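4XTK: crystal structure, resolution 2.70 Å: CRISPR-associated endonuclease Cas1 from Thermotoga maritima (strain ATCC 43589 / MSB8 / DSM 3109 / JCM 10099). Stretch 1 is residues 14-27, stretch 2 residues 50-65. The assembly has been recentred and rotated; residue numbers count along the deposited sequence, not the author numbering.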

# COMPACT_ATOMS: atom_id res chain seq x y z
N PHE E 14 15.29 3.21 -14.72
CA PHE E 14 16.32 2.31 -14.23
C PHE E 14 17.64 2.99 -13.98
O PHE E 14 18.53 2.41 -13.35
CB PHE E 14 16.49 1.15 -15.20
CG PHE E 14 15.29 0.28 -15.28
CD1 PHE E 14 15.06 -0.69 -14.32
CD2 PHE E 14 14.36 0.46 -16.27
CE1 PHE E 14 13.94 -1.49 -14.37
CE2 PHE E 14 13.24 -0.33 -16.33
CZ PHE E 14 13.03 -1.31 -15.38
N SER E 15 17.77 4.22 -14.44
CA SER E 15 19.04 4.94 -14.35
C SER E 15 19.19 5.67 -13.03
O SER E 15 18.23 6.21 -12.49
CB SER E 15 19.19 5.92 -15.51
OG SER E 15 19.30 5.25 -16.76
N SER E 16 20.41 5.67 -12.50
CA SER E 16 20.71 6.46 -11.32
C SER E 16 20.98 7.91 -11.71
O SER E 16 21.44 8.19 -12.81
CB SER E 16 21.90 5.87 -10.57
OG SER E 16 21.59 4.58 -10.08
N GLY E 17 20.68 8.83 -10.79
CA GLY E 17 20.90 10.24 -11.04
C GLY E 17 20.07 11.11 -10.12
O GLY E 17 19.62 10.66 -9.07
N THR E 18 19.87 12.36 -10.51
CA THR E 18 19.09 13.28 -9.70
C THR E 18 17.78 13.64 -10.37
O THR E 18 17.77 14.10 -11.52
CB THR E 18 19.87 14.58 -9.41
OG1 THR E 18 21.13 14.27 -8.79
CG2 THR E 18 19.07 15.48 -8.49
N LEU E 19 16.68 13.44 -9.66
CA LEU E 19 15.37 13.86 -10.13
C LEU E 19 15.14 15.34 -9.83
O LEU E 19 15.24 15.77 -8.68
CB LEU E 19 14.26 13.02 -9.49
CG LEU E 19 14.23 11.54 -9.90
CD1 LEU E 19 13.24 10.76 -9.05
CD2 LEU E 19 13.89 11.42 -11.37
N LYS E 20 14.85 16.12 -10.87
CA LYS E 20 14.69 17.56 -10.71
C LYS E 20 13.56 18.11 -11.58
O LYS E 20 13.23 17.54 -12.62
CB LYS E 20 16.00 18.29 -11.03
N ARG E 21 12.98 19.21 -11.12
CA ARG E 21 11.98 19.94 -11.88
C ARG E 21 12.63 21.16 -12.55
O ARG E 21 13.31 21.94 -11.88
CB ARG E 21 10.83 20.39 -10.96
CG ARG E 21 10.00 21.55 -11.49
CD ARG E 21 9.24 22.23 -10.36
NE ARG E 21 8.06 22.96 -10.83
CZ ARG E 21 8.10 24.17 -11.37
NH1 ARG E 21 6.97 24.76 -11.76
NH2 ARG E 21 9.25 24.81 -11.53
N LYS E 22 12.44 21.30 -13.85
CA LYS E 22 12.95 22.47 -14.56
C LYS E 22 11.82 23.27 -15.20
O LYS E 22 11.41 24.32 -14.69
CB LYS E 22 13.97 22.06 -15.62
N ALA E 23 11.30 22.74 -16.30
CA ALA E 23 10.11 23.29 -16.94
C ALA E 23 8.90 22.64 -16.29
O ALA E 23 9.01 22.03 -15.23
CB ALA E 23 10.13 23.03 -18.45
N ASN E 24 7.74 22.77 -16.92
CA ASN E 24 6.56 22.02 -16.51
C ASN E 24 6.75 20.52 -16.80
O ASN E 24 5.83 19.72 -16.63
CB ASN E 24 5.29 22.54 -17.18
N THR E 25 7.94 20.18 -17.31
CA THR E 25 8.40 18.79 -17.41
C THR E 25 9.56 18.54 -16.43
O THR E 25 10.22 19.48 -15.99
CB THR E 25 8.86 18.44 -18.83
OG1 THR E 25 9.31 17.08 -18.86
CG2 THR E 25 10.00 19.35 -19.28
N ILE E 26 9.78 17.28 -16.07
CA ILE E 26 10.88 16.92 -15.17
C ILE E 26 11.97 16.10 -15.85
O ILE E 26 11.73 15.45 -16.87
CB ILE E 26 10.39 16.12 -13.94
CG1 ILE E 26 9.30 15.12 -14.33
CG2 ILE E 26 9.92 17.06 -12.86
CD1 ILE E 26 9.81 13.71 -14.54
N CYS E 27 13.16 16.14 -15.28
CA CYS E 27 14.31 15.47 -15.87
C CYS E 27 15.09 14.66 -14.85
O CYS E 27 15.06 14.95 -13.65
CB CYS E 27 15.24 16.48 -16.54
SG CYS E 27 16.19 17.49 -15.39
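Stretch 2, residues 50-65: EVDLNKRFLEFLSQKR

Stretch 2 lies on stretch 1 first as a strand and then as a helix. Residues 51-54 form a strand beside strand 17-21. The two run in the same direction, at an angle of 28°, and their axes approach to 4.4 Å. The chain then turns into helix 55-63, whose axis crosses strand 17-21 at 61° with a closest approach of 7.5 Å. Together the two stretches bury 871 Å², both sides summed.

The strand pairing is parallel. Gly17 sits beside Val51, with their CA atoms 5.0 Å apart, and Thr18 beside Asp52, with CA atoms 4.5 Å apart. The backbone bonds alternate as a parallel ladder requires. Gly17 N donates to Glu50 O at 3.1 Å. Asp52 N donates to Gly17 O at 2.9 Å. Leu19 N donates to Asp52 O at 2.7 Å. Gly17 O also receives a CA-H...O contact from Val51 CA at 3.1 Å. The ladder begins with a side chain: Glu50 N donates to Ser16 OG at 3.0 Å. Gly17 has phi/psi of 160/-160, where a CB would jam against the carbonyl oxygen of the preceding residue. Thr18 and Asp52 place their side chains on one face of the sheet, and Val51 is on the other.

Asn54 ends the strand and caps the helix. Its chi1 is p, and its OD1 accepts from Phe57 N at 3.1 Å. The same OD1 accepts from a water at 3.2 Å from the water oxygen. That water in turn accepts from Arg21 N at 3.0 Å, so it links the two stretches where direct strand pairing has ceased. Within the helix, Glu59 N donates to Lys55 O at 2.8 Å. Lys64 N donates to Phe60 O at 2.9 Å. Arg65 leaves helical geometry with positive phi in a Schellman motif.

The apolar contacts centre on Leu19, Ile26, Phe57 and Phe60. Leu19 points toward stretch 2. Its CD1 lies 3.7 Å from Leu53 CD2 and 4.0 Å from Val51 CG2. Its CB packs over one face of the Phe57 ring, 3.8 Å from Phe57 CZ. Ile26 CG2 reaches both aromatic rings: it is 3.5 Å from Phe57 CE1, at the ring edge, and 3.4 Å from Phe60 CD2. Both phenylalanines have chi1 t.

The Phe60 ring also meets the polar part of stretch 1. Asn24 O lies at its edge, 3.0 Å from Phe60 CZ. Arg21 CG makes an off-centre CH-pi contact with the ring, and Arg21 NE comes to 3.1 Å from Phe60 CD1. Farther along, Lys64 CE is 3.7 Å from Asn24 O.

One close polar pair is not a bond. Arg21 NH2 and Arg56 NH1 are 3.1 Å apart, but both are donors and both groups carry like charge.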

# COMPACT_ATOMS: atom_id res chain seq x y z
N GLU E 50 19.29 4.45 -8.21
CA GLU E 50 19.57 5.26 -7.04
C GLU E 50 19.38 6.72 -7.42
O GLU E 50 20.14 7.26 -8.22
CB GLU E 50 20.99 4.99 -6.51
CG GLU E 50 21.21 3.57 -6.00
CD GLU E 50 20.39 3.26 -4.74
OE1 GLU E 50 20.00 4.21 -4.03
OE2 GLU E 50 20.14 2.07 -4.48
N VAL E 51 18.37 7.36 -6.84
CA VAL E 51 18.05 8.73 -7.23
C VAL E 51 18.12 9.71 -6.06
O VAL E 51 17.86 9.36 -4.91
CB VAL E 51 16.63 8.83 -7.85
CG1 VAL E 51 16.57 8.04 -9.14
CG2 VAL E 51 15.57 8.36 -6.87
N ASP E 52 18.50 10.94 -6.38
CA ASP E 52 18.38 12.06 -5.45
C ASP E 52 17.19 12.91 -5.85
O ASP E 52 16.91 13.08 -7.04
CB ASP E 52 19.65 12.91 -5.42
CG ASP E 52 20.87 12.13 -5.00
OD1 ASP E 52 20.71 10.99 -4.51
OD2 ASP E 52 22.00 12.65 -5.14
N LEU E 53 16.48 13.44 -4.87
CA LEU E 53 15.40 14.38 -5.12
C LEU E 53 15.19 15.28 -3.91
O LEU E 53 15.68 14.98 -2.82
CB LEU E 53 14.10 13.65 -5.49
CG LEU E 53 13.52 12.54 -4.59
CD1 LEU E 53 12.60 13.12 -3.52
CD2 LEU E 53 12.76 11.52 -5.42
N ASN E 54 14.50 16.39 -4.11
CA ASN E 54 14.14 17.26 -2.99
C ASN E 54 12.63 17.44 -2.88
O ASN E 54 11.87 16.87 -3.66
CB ASN E 54 14.83 18.62 -3.11
CG ASN E 54 14.65 19.27 -4.46
OD1 ASN E 54 13.72 18.94 -5.21
ND2 ASN E 54 15.54 20.19 -4.79
N LYS E 55 12.20 18.23 -1.91
CA LYS E 55 10.78 18.43 -1.67
C LYS E 55 10.12 19.20 -2.81
O LYS E 55 8.94 19.00 -3.10
CB LYS E 55 10.56 19.15 -0.34
CG LYS E 55 9.11 19.24 0.07
CD LYS E 55 8.96 19.93 1.41
CE LYS E 55 9.03 21.44 1.25
NZ LYS E 55 8.86 22.10 2.56
N ARG E 56 10.88 20.09 -3.45
CA ARG E 56 10.35 20.88 -4.56
C ARG E 56 9.94 20.00 -5.73
O ARG E 56 8.96 20.28 -6.43
CB ARG E 56 11.36 21.93 -5.02
CG ARG E 56 10.90 22.72 -6.23
CD ARG E 56 11.98 23.67 -6.75
NE ARG E 56 11.58 25.07 -6.64
CZ ARG E 56 10.91 25.74 -7.57
NH1 ARG E 56 10.55 25.13 -8.69
NH2 ARG E 56 10.59 27.01 -7.38
N PHE E 57 10.68 18.91 -5.94
CA PHE E 57 10.34 17.93 -6.96
C PHE E 57 9.07 17.17 -6.58
O PHE E 57 8.22 16.90 -7.44
CB PHE E 57 11.49 16.96 -7.17
CG PHE E 57 11.16 15.82 -8.09
CD1 PHE E 57 11.17 15.98 -9.46
CD2 PHE E 57 10.84 14.57 -7.57
CE1 PHE E 57 10.86 14.92 -10.30
CE2 PHE E 57 10.53 13.51 -8.41
CZ PHE E 57 10.54 13.69 -9.77
N LEU E 58 8.95 16.81 -5.30
CA LEU E 58 7.75 16.15 -4.81
C LEU E 58 6.54 17.08 -4.91
O LEU E 58 5.43 16.64 -5.23
CB LEU E 58 7.94 15.69 -3.36
CG LEU E 58 8.96 14.57 -3.13
CD1 LEU E 58 8.97 14.11 -1.67
CD2 LEU E 58 8.70 13.41 -4.07
N GLU E 59 6.76 18.36 -4.65
CA GLU E 59 5.71 19.37 -4.81
C GLU E 59 5.24 19.42 -6.26
O GLU E 59 4.06 19.64 -6.52
CB GLU E 59 6.20 20.74 -4.36
CG GLU E 59 6.39 20.87 -2.86
CD GLU E 59 6.95 22.22 -2.45
OE1 GLU E 59 7.12 23.10 -3.32
OE2 GLU E 59 7.23 22.40 -1.24
N PHE E 60 6.16 19.22 -7.19
CA PHE E 60 5.82 19.24 -8.61
C PHE E 60 4.96 18.04 -8.98
O PHE E 60 3.89 18.19 -9.57
CB PHE E 60 7.09 19.26 -9.46
CG PHE E 60 6.82 19.28 -10.94
CD1 PHE E 60 6.44 20.44 -11.57
CD2 PHE E 60 6.95 18.12 -11.69
CE1 PHE E 60 6.19 20.46 -12.92
CE2 PHE E 60 6.70 18.13 -13.05
CZ PHE E 60 6.32 19.30 -13.66
N LEU E 61 5.43 16.84 -8.64
CA LEU E 61 4.67 15.62 -8.85
C LEU E 61 3.30 15.70 -8.19
O LEU E 61 2.30 15.25 -8.75
CB LEU E 61 5.42 14.41 -8.30
CG LEU E 61 6.67 13.94 -9.05
CD1 LEU E 61 7.13 12.61 -8.48
CD2 LEU E 61 6.40 13.83 -10.53
N SER E 62 3.26 16.30 -7.00
CA SER E 62 2.01 16.48 -6.28
C SER E 62 1.06 17.38 -7.06
O SER E 62 -0.14 17.11 -7.12
CB SER E 62 2.30 17.06 -4.89
OG SER E 62 1.11 17.16 -4.12
N GLN E 63 1.59 18.44 -7.65
CA GLN E 63 0.80 19.36 -8.47
C GLN E 63 0.29 18.68 -9.73
O GLN E 63 -0.79 18.98 -10.22
CB GLN E 63 1.62 20.60 -8.84
CG GLN E 63 1.92 21.54 -7.68
CD GLN E 63 2.94 22.62 -8.04
OE1 GLN E 63 3.45 22.66 -9.15
NE2 GLN E 63 3.25 23.48 -7.08
N LYS E 64 1.08 17.75 -10.26
CA LYS E 64 0.71 17.01 -11.46
C LYS E 64 -0.06 15.74 -11.10
O LYS E 64 -0.47 14.98 -11.99
CB LYS E 64 1.96 16.66 -12.28
CG LYS E 64 2.73 17.86 -12.80
CD LYS E 64 1.96 18.59 -13.89
CE LYS E 64 2.78 19.74 -14.47
NZ LYS E 64 2.10 20.39 -15.63
N ARG E 65 -0.24 15.52 -9.80
CA ARG E 65 -1.01 14.40 -9.29
C ARG E 65 -0.41 13.07 -9.76
O ARG E 65 -1.13 12.12 -10.08
CB ARG E 65 -2.47 14.55 -9.70
CG ARG E 65 -3.09 15.83 -9.14
CD ARG E 65 -4.51 16.12 -9.61
NE ARG E 65 -5.04 17.29 -8.91
CZ ARG E 65 -6.26 17.79 -9.08
NH1 ARG E 65 -7.11 17.22 -9.93
NH2 ARG E 65 -6.63 18.87 -8.40
O HOH W 1 13.54 19.98 -8.28